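Local coordinates for protein haloperoxidase (Corallina officinalis, PDB 1QHB) that catalyses the bromination of organic substrates by bromide and hydrogen peroxide, working as a vanadate-dependent haloperoxidase built of twelve identical subunits, at residues Q140-P145 with E564-G569; P235-F240 with R324-W329; A491-L496 with P587-T592; I495-F500 with G532-L537; L537-A542 with E558-G563. One frame throughout, in Å; residues are numbered along the deposited sequence.

Contacts 2 to 5 are buried, and contact 1 is only partly so. Contacts 4 and 5 join helix 530-548 to helices 484-499 and 553-574 respectively and share Leu537. Contact 3 sets the 587-592 turn against helix 484-499, overlapping contact 4, and contact 1 returns to helix 553-574. Contact 2, on the other side of the chain's centre from contact 1, is wholly apolar across its segments. In contact 1 water makes the only polar link between the segments, while in contact 4 it accompanies a direct lysine-asparagine hydrogen bond; contact 3 is a ring against a valine, and contact 5 a leucine against an alanine and a carboxylate.

Contact 1: Q140-P145 with E564-G569; sequences QSVAMP and EQIAIG
The flat amide of Gln565 meets the loop with its oxygen: Val142 CG1 approaches OE1 at 3.8 Å from a direction tilted out of the amide plane, so the valine sits against the oxygen end and does not stack on a face. Water 1 meets the same oxygen, donating to Gln565 OE1 over 3.0 Å while accepting from Ala143 N at 2.8 Å. The water links loop backbone and helix side chain, which share no direct hydrogen bond. Gln565 runs extended beyond CG (chi2 167°), which carries the amide out from the helix, and it passes Val142 in the opposite direction. Its helix, 553-574, belongs to the helical core of the vanadium haloperoxidase fold, related to the PAP2 phosphatases, and segment 140-145 is a loop that packs against it. Beside the polar bridge lies an apolar one: Val142 CG2 packs on Ile566 CD1 at 4.1 Å, the two side chains crossing at about a right angle. Val142 also touches Leu562, a turn back along the helix. Both Val142 and Ile566 also rest on Ala393 of helix 376-402, which puts the valine in a groove between two helices. Farther along the loop, Pro145 O is hydrogen-bonded to Tyr481 OH, and at its other end Gln140 OE1 is hydrogen-bonded to Ile3 N of a neighbouring subunit.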
# COMPACT_ATOMS: atom_id res chain seq x y z
N GLN A 140 20.04 20.90 -2.95
CA GLN A 140 19.38 21.64 -4.00
C GLN A 140 18.03 22.22 -3.63
O GLN A 140 17.29 22.76 -4.45
CB GLN A 140 19.26 20.72 -5.24
CG GLN A 140 20.54 20.04 -5.60
CD GLN A 140 20.55 19.37 -6.98
OE1 GLN A 140 19.53 19.47 -7.66
NE2 GLN A 140 21.66 18.68 -7.30
N SER A 141 17.64 22.03 -2.36
CA SER A 141 16.29 22.45 -1.95
C SER A 141 16.30 23.89 -1.49
O SER A 141 15.23 24.44 -1.33
CB SER A 141 15.73 21.52 -0.88
OG SER A 141 16.43 21.70 0.36
N VAL A 142 17.47 24.48 -1.29
CA VAL A 142 17.55 25.86 -0.79
C VAL A 142 18.19 26.72 -1.88
O VAL A 142 18.61 26.16 -2.90
CB VAL A 142 18.31 25.97 0.54
CG1 VAL A 142 17.55 25.31 1.69
CG2 VAL A 142 19.68 25.36 0.40
N ALA A 143 18.11 28.04 -1.73
CA ALA A 143 18.59 28.94 -2.76
C ALA A 143 19.28 30.20 -2.26
O ALA A 143 18.98 30.73 -1.18
CB ALA A 143 17.32 29.45 -3.49
N MET A 144 20.11 30.77 -3.09
CA MET A 144 20.72 32.09 -2.84
C MET A 144 20.17 32.98 -3.96
O MET A 144 19.88 32.49 -5.05
CB MET A 144 22.23 32.03 -2.88
CG MET A 144 22.88 31.34 -1.69
SD MET A 144 24.68 31.17 -1.90
CE MET A 144 25.17 32.89 -1.99
N PRO A 145 19.85 34.22 -3.72
CA PRO A 145 19.31 35.09 -4.75
C PRO A 145 20.37 35.43 -5.80
O PRO A 145 21.56 35.21 -5.63
CB PRO A 145 18.88 36.32 -3.96
CG PRO A 145 19.76 36.36 -2.74
CD PRO A 145 20.05 34.90 -2.40
N GLU A 564 22.68 29.45 7.89
CA GLU A 564 21.73 29.54 8.99
C GLU A 564 20.54 28.61 8.72
O GLU A 564 20.10 27.90 9.63
CB GLU A 564 21.16 30.97 9.11
CG GLU A 564 20.15 31.10 10.24
CD GLU A 564 19.68 32.53 10.42
OE1 GLU A 564 19.18 33.12 9.45
OE2 GLU A 564 19.79 33.06 11.53
N GLN A 565 20.00 28.61 7.49
CA GLN A 565 18.88 27.74 7.15
C GLN A 565 19.23 26.25 7.26
O GLN A 565 18.38 25.39 7.54
CB GLN A 565 18.43 27.95 5.68
CG GLN A 565 17.78 29.29 5.37
CD GLN A 565 17.64 29.60 3.88
OE1 GLN A 565 17.09 28.84 3.09
NE2 GLN A 565 18.14 30.78 3.47
N ILE A 566 20.47 25.94 6.85
CA ILE A 566 20.90 24.53 6.85
C ILE A 566 20.92 24.08 8.29
O ILE A 566 20.42 23.01 8.59
CB ILE A 566 22.27 24.37 6.16
CG1 ILE A 566 22.26 24.58 4.64
CG2 ILE A 566 22.89 23.02 6.43
CD1 ILE A 566 21.21 23.79 3.89
N ALA A 567 21.51 24.85 9.20
CA ALA A 567 21.60 24.52 10.61
C ALA A 567 20.23 24.36 11.24
O ALA A 567 20.01 23.37 11.95
CB ALA A 567 22.34 25.59 11.41
N ILE A 568 19.32 25.29 10.97
CA ILE A 568 17.95 25.22 11.52
C ILE A 568 17.25 23.94 11.04
O ILE A 568 16.56 23.25 11.79
CB ILE A 568 17.16 26.49 11.10
CG1 ILE A 568 17.53 27.70 11.92
CG2 ILE A 568 15.64 26.24 11.17
CD1 ILE A 568 17.05 29.09 11.48
N GLY A 569 17.44 23.59 9.76
CA GLY A 569 16.89 22.36 9.18
C GLY A 569 17.35 21.07 9.83
O GLY A 569 16.56 20.18 10.16
O HOH W 1 16.36 29.17 0.19

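Contact 2: P235-F240 with R324-W329; sequences PYLSQF and RDLATW
Leu326 holds CG trans to its own backbone N (chi1 -173°), and chi2 of 55° leaves CD2 roughly anti to CA, extending the side chain from helix 323-332 to the loop. Tyr236 also has its ring swung trans to the backbone N, which brings CE1 to 4.4 Å from Leu326 CD2. The methyl approaches the ring obliquely. Leu237 offers its CD2 branch to the same methyl, again at 4.4 Å from Leu326 CD2, so one methyl is touched from two successive residues. The separations are loose van der Waals contacts, and no hydrogen bond joins the segments. The ring's polar end is used elsewhere: Tyr236 OH is hydrogen-bonded to Phe224 O. After Leu237 the loop forms an ST turn, in which Phe240 N donates to Ser238 OG at 3.2 Å with an N-H...O angle of 151°. The loop is also tied to helix 530-548, where Asn540 pairs with Ser238 N and Tyr236 O through its side-chain amide. Leu326 is thus packed in the buried helical interior of the haloperoxidase fold, its side chain about 9 Å from those of His485 and Arg545, which belong to the vanadate site.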
# COMPACT_ATOMS: atom_id res chain seq x y z
N PRO A 235 34.72 46.72 19.58
CA PRO A 235 35.88 46.48 18.75
C PRO A 235 35.56 45.69 17.50
O PRO A 235 34.61 44.91 17.46
CB PRO A 235 36.87 45.77 19.65
CG PRO A 235 36.35 45.97 21.04
CD PRO A 235 34.87 46.14 20.93
N TYR A 236 36.44 45.85 16.51
CA TYR A 236 36.27 45.21 15.23
C TYR A 236 36.29 43.70 15.40
O TYR A 236 35.50 42.99 14.79
CB TYR A 236 37.43 45.67 14.32
CG TYR A 236 37.18 45.16 12.92
CD1 TYR A 236 37.43 43.84 12.61
CD2 TYR A 236 36.66 45.97 11.93
CE1 TYR A 236 37.17 43.32 11.36
CE2 TYR A 236 36.41 45.45 10.65
CZ TYR A 236 36.64 44.14 10.39
OH TYR A 236 36.38 43.58 9.16
N LEU A 237 37.32 43.19 16.10
CA LEU A 237 37.53 41.77 16.26
C LEU A 237 36.75 41.18 17.43
O LEU A 237 36.61 41.70 18.54
CB LEU A 237 39.01 41.43 16.46
CG LEU A 237 39.92 41.75 15.26
CD1 LEU A 237 41.37 41.70 15.70
CD2 LEU A 237 39.72 40.81 14.09
N SER A 238 36.17 40.02 17.10
CA SER A 238 35.38 39.30 18.07
C SER A 238 36.31 38.98 19.20
O SER A 238 37.45 38.54 18.95
CB SER A 238 34.86 37.99 17.40
OG SER A 238 34.28 37.16 18.41
N GLN A 239 35.82 38.96 20.45
CA GLN A 239 36.67 38.54 21.55
C GLN A 239 37.18 37.13 21.32
O GLN A 239 38.26 36.72 21.76
CB GLN A 239 35.86 38.52 22.89
CG GLN A 239 35.34 39.91 23.29
CD GLN A 239 36.53 40.85 23.53
OE1 GLN A 239 37.34 40.63 24.44
NE2 GLN A 239 36.61 41.83 22.63
N PHE A 240 36.40 36.28 20.66
CA PHE A 240 36.70 34.87 20.51
C PHE A 240 37.85 34.53 19.58
O PHE A 240 38.28 33.34 19.58
CB PHE A 240 35.41 34.13 20.03
CG PHE A 240 34.30 34.19 21.06
CD1 PHE A 240 34.48 33.81 22.36
CD2 PHE A 240 33.06 34.64 20.70
CE1 PHE A 240 33.44 33.84 23.27
CE2 PHE A 240 32.02 34.72 21.60
CZ PHE A 240 32.20 34.32 22.89
N ARG A 324 45.92 42.31 7.11
CA ARG A 324 46.62 41.21 6.46
C ARG A 324 46.59 39.99 7.36
O ARG A 324 46.41 38.85 6.86
CB ARG A 324 48.06 41.59 6.09
CG ARG A 324 48.77 40.58 5.18
CD ARG A 324 50.18 41.02 4.75
NE ARG A 324 50.17 42.28 3.96
CZ ARG A 324 49.84 42.35 2.68
NH1 ARG A 324 49.49 41.25 2.00
NH2 ARG A 324 49.84 43.51 2.03
N ASP A 325 46.81 40.14 8.67
CA ASP A 325 46.78 38.97 9.53
C ASP A 325 45.41 38.28 9.50
O ASP A 325 45.37 37.07 9.76
CB ASP A 325 47.13 39.34 10.96
CG ASP A 325 48.55 39.90 11.15
OD1 ASP A 325 49.42 39.66 10.31
OD2 ASP A 325 48.77 40.58 12.18
N LEU A 326 44.29 38.99 9.40
CA LEU A 326 42.98 38.35 9.35
C LEU A 326 42.92 37.61 8.02
O LEU A 326 42.50 36.46 7.99
CB LEU A 326 41.83 39.35 9.53
CG LEU A 326 40.45 38.74 9.65
CD1 LEU A 326 40.40 37.69 10.77
CD2 LEU A 326 39.35 39.79 9.82
N ALA A 327 43.42 38.16 6.91
CA ALA A 327 43.52 37.42 5.65
C ALA A 327 44.34 36.17 5.83
O ALA A 327 43.97 35.02 5.43
CB ALA A 327 44.15 38.31 4.58
N THR A 328 45.49 36.24 6.47
CA THR A 328 46.32 35.04 6.69
C THR A 328 45.55 34.00 7.51
O THR A 328 45.68 32.78 7.33
CB THR A 328 47.63 35.35 7.46
OG1 THR A 328 48.34 36.32 6.66
CG2 THR A 328 48.53 34.13 7.68
N TRP A 329 44.82 34.44 8.54
CA TRP A 329 44.04 33.52 9.37
C TRP A 329 43.07 32.69 8.51
O TRP A 329 43.00 31.45 8.66
CB TRP A 329 43.26 34.37 10.40
CG TRP A 329 42.88 33.61 11.64
CD1 TRP A 329 43.52 33.65 12.85
CD2 TRP A 329 41.80 32.68 11.80
NE1 TRP A 329 42.90 32.80 13.75
CE2 TRP A 329 41.85 32.19 13.12
CE3 TRP A 329 40.83 32.19 10.92
CZ2 TRP A 329 40.94 31.27 13.64
CZ3 TRP A 329 39.92 31.26 11.40
CH2 TRP A 329 39.97 30.81 12.75

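Contact 3: A491-L496 with P587-T592; sequences ACVTIL and PKFDGT
Phe589 buries more surface in this contact than any other residue, about half of the total, pushing its ring from a turn onto helix 484-499. The ring is met at its edge, near its own plane, by Val493: CG2 lies 3.7 Å from Phe589 CZ and 4.0 Å from CE1. The methyl therefore packs against the rim carbons and not on the pi face, and the two side chains cross at about a right angle. Phe589 chi1 of -65° sets the ring beside its backbone N and directs CZ to the helix. Thr494 adds a lesser, oblique contact, with OG1 4.3 Å from Phe589 CZ; that hydroxyl is hydrogen-bonded to Gly490 O, one turn earlier in its own helix.

The turn that presents the ring is well braced. It is a type I beta turn from Lys588 to Gly591, overlapped by an Asx turn in which Asp590 OD1 accepts from Thr592 N at 2.9 Å. The same oxygen takes Thr592 OG1 at 2.6 Å, and both donors come from one face of the carboxylate plane. At phi 97° a side chain on Gly591 would run into the preceding carbonyl O. Phe589 N is held in turn by Glu564 OE2 of helix 553-574. The turn links strands 585-587 and 593-595, while the ring is wedged among three helices: Val493 of helix 484-499 at its edge, Asn535 of helix 530-548 beside CE1, and the Leu560 and Leu561 stretch of helix 553-574 beside CE2 and CD2.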
# COMPACT_ATOMS: atom_id res chain seq x y z
N ALA A 491 26.24 28.43 9.52
CA ALA A 491 25.69 27.24 10.16
C ALA A 491 26.26 27.05 11.56
O ALA A 491 25.49 26.66 12.43
CB ALA A 491 26.03 26.02 9.31
N CYS A 492 27.57 27.13 11.72
CA CYS A 492 28.20 26.91 12.98
C CYS A 492 27.79 27.93 14.06
O CYS A 492 27.53 27.51 15.19
CB CYS A 492 29.74 26.91 12.79
SG CYS A 492 30.41 25.54 11.84
N VAL A 493 27.70 29.24 13.79
CA VAL A 493 27.34 30.14 14.87
C VAL A 493 25.84 29.99 15.20
O VAL A 493 25.49 30.23 16.33
CB VAL A 493 27.77 31.61 14.71
CG1 VAL A 493 29.29 31.74 14.53
CG2 VAL A 493 27.02 32.26 13.57
N THR A 494 25.01 29.53 14.28
CA THR A 494 23.60 29.22 14.54
C THR A 494 23.53 28.09 15.56
O THR A 494 22.83 28.28 16.58
CB THR A 494 22.87 28.85 13.24
OG1 THR A 494 22.92 30.03 12.43
CG2 THR A 494 21.39 28.51 13.46
N ILE A 495 24.39 27.07 15.41
CA ILE A 495 24.36 25.97 16.40
C ILE A 495 24.76 26.47 17.77
O ILE A 495 24.20 26.07 18.82
CB ILE A 495 25.33 24.85 15.96
CG1 ILE A 495 24.87 24.07 14.75
CG2 ILE A 495 25.60 23.84 17.12
CD1 ILE A 495 23.42 23.55 14.79
N LEU A 496 25.86 27.22 17.85
CA LEU A 496 26.34 27.74 19.12
C LEU A 496 25.33 28.71 19.74
O LEU A 496 25.20 28.69 20.96
CB LEU A 496 27.69 28.45 18.94
CG LEU A 496 28.87 27.57 18.51
CD1 LEU A 496 30.09 28.46 18.19
CD2 LEU A 496 29.20 26.54 19.57
N PRO A 587 18.28 32.78 18.41
CA PRO A 587 18.20 34.15 17.91
C PRO A 587 18.73 34.14 16.49
O PRO A 587 19.95 33.98 16.32
CB PRO A 587 19.07 34.96 18.84
CG PRO A 587 19.82 34.03 19.70
CD PRO A 587 19.32 32.64 19.46
N LYS A 588 17.90 34.39 15.48
CA LYS A 588 18.39 34.37 14.10
C LYS A 588 19.14 35.62 13.71
O LYS A 588 19.10 36.65 14.40
CB LYS A 588 17.21 34.13 13.15
CG LYS A 588 16.52 32.78 13.41
CD LYS A 588 15.24 32.66 12.60
CE LYS A 588 15.51 32.82 11.09
NZ LYS A 588 14.23 32.96 10.35
N PHE A 589 19.81 35.63 12.54
CA PHE A 589 20.47 36.83 12.06
C PHE A 589 19.49 37.97 11.78
O PHE A 589 19.90 39.12 11.71
CB PHE A 589 21.25 36.56 10.78
CG PHE A 589 22.42 35.60 10.96
CD1 PHE A 589 23.27 35.71 12.01
CD2 PHE A 589 22.62 34.60 10.03
CE1 PHE A 589 24.32 34.82 12.18
CE2 PHE A 589 23.66 33.72 10.18
CZ PHE A 589 24.53 33.83 11.26
N ASP A 590 18.19 37.74 11.58
CA ASP A 590 17.25 38.80 11.27
C ASP A 590 16.67 39.40 12.54
O ASP A 590 15.77 40.21 12.43
CB ASP A 590 16.06 38.36 10.41
CG ASP A 590 15.21 37.27 11.02
OD1 ASP A 590 15.30 36.91 12.22
OD2 ASP A 590 14.41 36.72 10.26
N GLY A 591 17.05 38.93 13.73
CA GLY A 591 16.58 39.58 14.93
C GLY A 591 15.38 38.91 15.56
O GLY A 591 14.96 39.33 16.64
N THR A 592 14.86 37.86 14.92
CA THR A 592 13.74 37.16 15.51
C THR A 592 14.24 35.87 16.11
O THR A 592 15.38 35.46 15.88
CB THR A 592 12.68 36.87 14.43
OG1 THR A 592 13.24 35.93 13.50
CG2 THR A 592 12.28 38.13 13.68

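Contact 4: I495-F500 with G532-L537; sequences ILKAFF and GELNKL
Lys497 NZ is gripped from three sources: Asn535 OD1 at 2.9 Å, water 2 at 3.1 Å, and Pro587 O from the neighbouring turn. The amide oxygen is met in the carbonyl plane on a lone pair, with a C=O...N angle of 134°. Water 2 also accepts from Asn535 ND2, closing a ring of bonds, and the same amide nitrogen is hydrogen-bonded to Pro229 O, which fixes which way round the amide lies. A bend at chi3 (-68°) turns the lysine's ammonium over to Asn535. Beside the polar cluster, Leu534 reaches between two side chains of the opposing helix: its CD1 lies 3.9 Å from Leu496 CB and 4.0 Å from Lys497 CG, while CD2 rests on Leu496 CD1. The helical segments 495-499 and 532-537 run antiparallel at 171°, with a closest approach of their axes of 10.4 Å. A methionine in place of Lys497 would probably leave Asn535 OD1 and Pro587 O without the ammonium they share. The named acceptors of this buried ammonium are neutral oxygens, so its charge is probably stabilised by carbonyl and water dipoles.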
# COMPACT_ATOMS: atom_id res chain seq x y z
N ILE A 495 24.39 27.07 15.41
CA ILE A 495 24.36 25.97 16.40
C ILE A 495 24.76 26.47 17.77
O ILE A 495 24.20 26.07 18.82
CB ILE A 495 25.33 24.85 15.96
CG1 ILE A 495 24.87 24.07 14.75
CG2 ILE A 495 25.60 23.84 17.12
CD1 ILE A 495 23.42 23.55 14.79
N LEU A 496 25.86 27.22 17.85
CA LEU A 496 26.34 27.74 19.12
C LEU A 496 25.33 28.71 19.74
O LEU A 496 25.20 28.69 20.96
CB LEU A 496 27.69 28.45 18.94
CG LEU A 496 28.87 27.57 18.51
CD1 LEU A 496 30.09 28.46 18.19
CD2 LEU A 496 29.20 26.54 19.57
N LYS A 497 24.67 29.58 18.97
CA LYS A 497 23.72 30.49 19.64
C LYS A 497 22.50 29.69 20.12
O LYS A 497 21.93 30.09 21.10
CB LYS A 497 23.27 31.63 18.77
CG LYS A 497 24.29 32.64 18.27
CD LYS A 497 23.67 33.74 17.47
CE LYS A 497 23.11 33.22 16.17
NZ LYS A 497 22.73 34.26 15.17
N ALA A 498 22.09 28.58 19.54
CA ALA A 498 21.01 27.75 20.00
C ALA A 498 21.44 27.02 21.28
O ALA A 498 20.62 26.82 22.18
CB ALA A 498 20.64 26.65 18.99
N PHE A 499 22.67 26.52 21.30
CA PHE A 499 23.05 25.65 22.40
C PHE A 499 23.44 26.38 23.68
O PHE A 499 23.31 25.81 24.77
CB PHE A 499 24.25 24.82 21.90
CG PHE A 499 24.16 23.42 22.42
CD1 PHE A 499 24.53 23.13 23.72
CD2 PHE A 499 23.68 22.42 21.62
CE1 PHE A 499 24.44 21.83 24.19
CE2 PHE A 499 23.55 21.14 22.08
CZ PHE A 499 23.94 20.84 23.36
N PHE A 500 23.99 27.57 23.54
CA PHE A 500 24.48 28.33 24.69
C PHE A 500 23.46 29.41 25.05
O PHE A 500 22.52 29.62 24.26
CB PHE A 500 25.84 29.05 24.48
CG PHE A 500 27.00 28.12 24.63
CD1 PHE A 500 27.61 27.86 25.84
CD2 PHE A 500 27.50 27.48 23.49
CE1 PHE A 500 28.67 26.98 25.93
CE2 PHE A 500 28.54 26.58 23.59
CZ PHE A 500 29.15 26.33 24.81
N GLY A 532 26.08 38.45 20.03
CA GLY A 532 26.67 39.49 19.17
C GLY A 532 28.14 39.22 18.88
O GLY A 532 28.57 39.53 17.79
N GLU A 533 28.93 38.63 19.79
CA GLU A 533 30.32 38.33 19.53
C GLU A 533 30.47 37.05 18.67
O GLU A 533 31.51 36.84 18.05
CB GLU A 533 31.10 38.16 20.85
CG GLU A 533 31.33 39.50 21.59
CD GLU A 533 32.10 40.47 20.69
OE1 GLU A 533 33.32 40.21 20.47
OE2 GLU A 533 31.45 41.42 20.20
N LEU A 534 29.45 36.19 18.64
CA LEU A 534 29.50 35.00 17.76
C LEU A 534 29.15 35.43 16.36
O LEU A 534 29.79 35.08 15.36
CB LEU A 534 28.58 33.89 18.23
CG LEU A 534 29.01 33.11 19.47
CD1 LEU A 534 27.85 32.21 19.96
CD2 LEU A 534 30.24 32.26 19.17
N ASN A 535 28.15 36.32 16.25
CA ASN A 535 27.80 36.92 14.97
C ASN A 535 29.00 37.71 14.46
O ASN A 535 29.38 37.65 13.29
CB ASN A 535 26.58 37.86 15.03
CG ASN A 535 25.25 37.17 15.22
OD1 ASN A 535 25.06 35.95 15.12
ND2 ASN A 535 24.21 37.96 15.53
N LYS A 536 29.66 38.48 15.32
CA LYS A 536 30.87 39.24 14.91
C LYS A 536 31.96 38.33 14.34
O LYS A 536 32.64 38.66 13.37
CB LYS A 536 31.40 40.01 16.13
CG LYS A 536 32.56 40.93 15.71
CD LYS A 536 33.11 41.77 16.85
CE LYS A 536 32.11 42.84 17.31
NZ LYS A 536 32.45 43.44 18.63
N LEU A 537 32.21 37.21 15.01
CA LEU A 537 33.20 36.23 14.62
C LEU A 537 32.88 35.63 13.23
O LEU A 537 33.76 35.54 12.34
CB LEU A 537 33.22 35.09 15.65
CG LEU A 537 34.19 33.92 15.41
CD1 LEU A 537 35.62 34.41 15.46
CD2 LEU A 537 33.99 32.83 16.46
O HOH W 2 21.53 36.98 16.15

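Contact 5: L537-A542 with E558-G563; sequences LADNVA and ESLLLG
Two consecutive helices of the haloperoxidase core, 530-548 and 553-574, pack here through Leu560 on one and Ala538 and Asp539 on the other. The pair lies beside the vanadate site: the last turn of helix 530-548 holds Arg545 and the short connection between the helices holds His551, both residues of that site, and the Leu560 side chain is about 8 Å from those of Ser483 and His485. Leu560 buries the larger share of the contact and points toward the other helix. Its chi1 of -72° sets CG beside the backbone N, and the two methyls then divide the work. CD2 packs on Ala538 CB at 4.1 Å, where the small residue lets the leucine come close to the helix backbone. CD1 lies against Asp539 OD1 at 3.7 Å, the two side chains crossing at about a right angle; this is an apolar methyl beside a carboxylate oxygen and no hydrogen bond. The other oxygen, Asp539 OD2, is hydrogen-bonded to Ser231 OG and Leu228 N in the loop that runs past it. Ala489 of helix 484-499 touches both Leu560 and Ala538, so a third helix of the core meets the pair at this point. Within helix 553-574, Gly563 N donates to Ser559 O at 3.0 Å and, weakly, to Leu560 O at 3.3 Å.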
# COMPACT_ATOMS: atom_id res chain seq x y z
N LEU A 537 32.21 37.21 15.01
CA LEU A 537 33.20 36.23 14.62
C LEU A 537 32.88 35.63 13.23
O LEU A 537 33.76 35.54 12.34
CB LEU A 537 33.22 35.09 15.65
CG LEU A 537 34.19 33.92 15.41
CD1 LEU A 537 35.62 34.41 15.46
CD2 LEU A 537 33.99 32.83 16.46
N ALA A 538 31.62 35.30 13.00
CA ALA A 538 31.19 34.88 11.66
C ALA A 538 31.51 35.94 10.65
O ALA A 538 32.09 35.68 9.60
CB ALA A 538 29.69 34.57 11.62
N ASP A 539 31.16 37.21 11.00
CA ASP A 539 31.49 38.30 10.08
C ASP A 539 33.00 38.46 9.92
O ASP A 539 33.42 38.80 8.81
CB ASP A 539 30.82 39.60 10.53
CG ASP A 539 29.52 39.95 9.86
OD1 ASP A 539 29.26 39.49 8.70
OD2 ASP A 539 28.71 40.71 10.45
N ASN A 540 33.82 38.31 10.94
CA ASN A 540 35.27 38.47 10.83
C ASN A 540 35.89 37.45 9.89
O ASN A 540 36.74 37.68 9.02
CB ASN A 540 35.89 38.26 12.21
CG ASN A 540 35.75 39.36 13.25
OD1 ASN A 540 36.05 39.06 14.40
ND2 ASN A 540 35.34 40.58 12.93
N VAL A 541 35.46 36.17 10.03
CA VAL A 541 36.00 35.14 9.14
C VAL A 541 35.54 35.36 7.72
O VAL A 541 36.35 35.25 6.79
CB VAL A 541 35.61 33.76 9.66
CG1 VAL A 541 35.98 32.66 8.67
CG2 VAL A 541 36.22 33.56 11.05
N ALA A 542 34.31 35.70 7.44
CA ALA A 542 33.75 35.91 6.12
C ALA A 542 34.37 37.14 5.47
O ALA A 542 34.81 37.03 4.32
CB ALA A 542 32.22 36.17 6.29
N GLU A 558 25.02 36.73 1.74
CA GLU A 558 24.04 35.71 1.31
C GLU A 558 24.39 34.31 1.78
O GLU A 558 23.44 33.53 2.01
CB GLU A 558 23.87 35.76 -0.21
CG GLU A 558 23.30 37.10 -0.69
CD GLU A 558 21.92 37.40 -0.11
OE1 GLU A 558 21.23 36.54 0.46
OE2 GLU A 558 21.45 38.56 -0.22
N SER A 559 25.66 33.95 1.88
CA SER A 559 26.06 32.63 2.31
C SER A 559 25.82 32.47 3.82
O SER A 559 25.54 31.37 4.28
CB SER A 559 27.53 32.39 2.02
OG SER A 559 27.90 32.41 0.68
N LEU A 560 25.97 33.54 4.59
CA LEU A 560 25.67 33.45 6.02
C LEU A 560 24.18 33.08 6.17
O LEU A 560 23.91 32.16 6.94
CB LEU A 560 25.96 34.80 6.73
CG LEU A 560 27.49 35.05 6.84
CD1 LEU A 560 27.77 36.52 7.11
CD2 LEU A 560 28.02 34.18 7.95
N LEU A 561 23.28 33.73 5.44
CA LEU A 561 21.88 33.35 5.58
C LEU A 561 21.62 31.90 5.16
O LEU A 561 20.81 31.23 5.81
CB LEU A 561 20.96 34.25 4.73
CG LEU A 561 21.07 35.75 5.03
CD1 LEU A 561 19.99 36.50 4.23
CD2 LEU A 561 20.91 36.03 6.50
N LEU A 562 22.31 31.42 4.13
CA LEU A 562 22.09 30.05 3.67
C LEU A 562 22.54 29.04 4.71
O LEU A 562 21.79 28.04 4.94
CB LEU A 562 22.79 29.79 2.34
CG LEU A 562 22.75 28.40 1.71
CD1 LEU A 562 21.34 28.16 1.17
CD2 LEU A 562 23.75 28.17 0.58
N GLY A 563 23.66 29.30 5.39
CA GLY A 563 24.15 28.34 6.36
C GLY A 563 23.24 28.31 7.57
O GLY A 563 23.09 27.27 8.25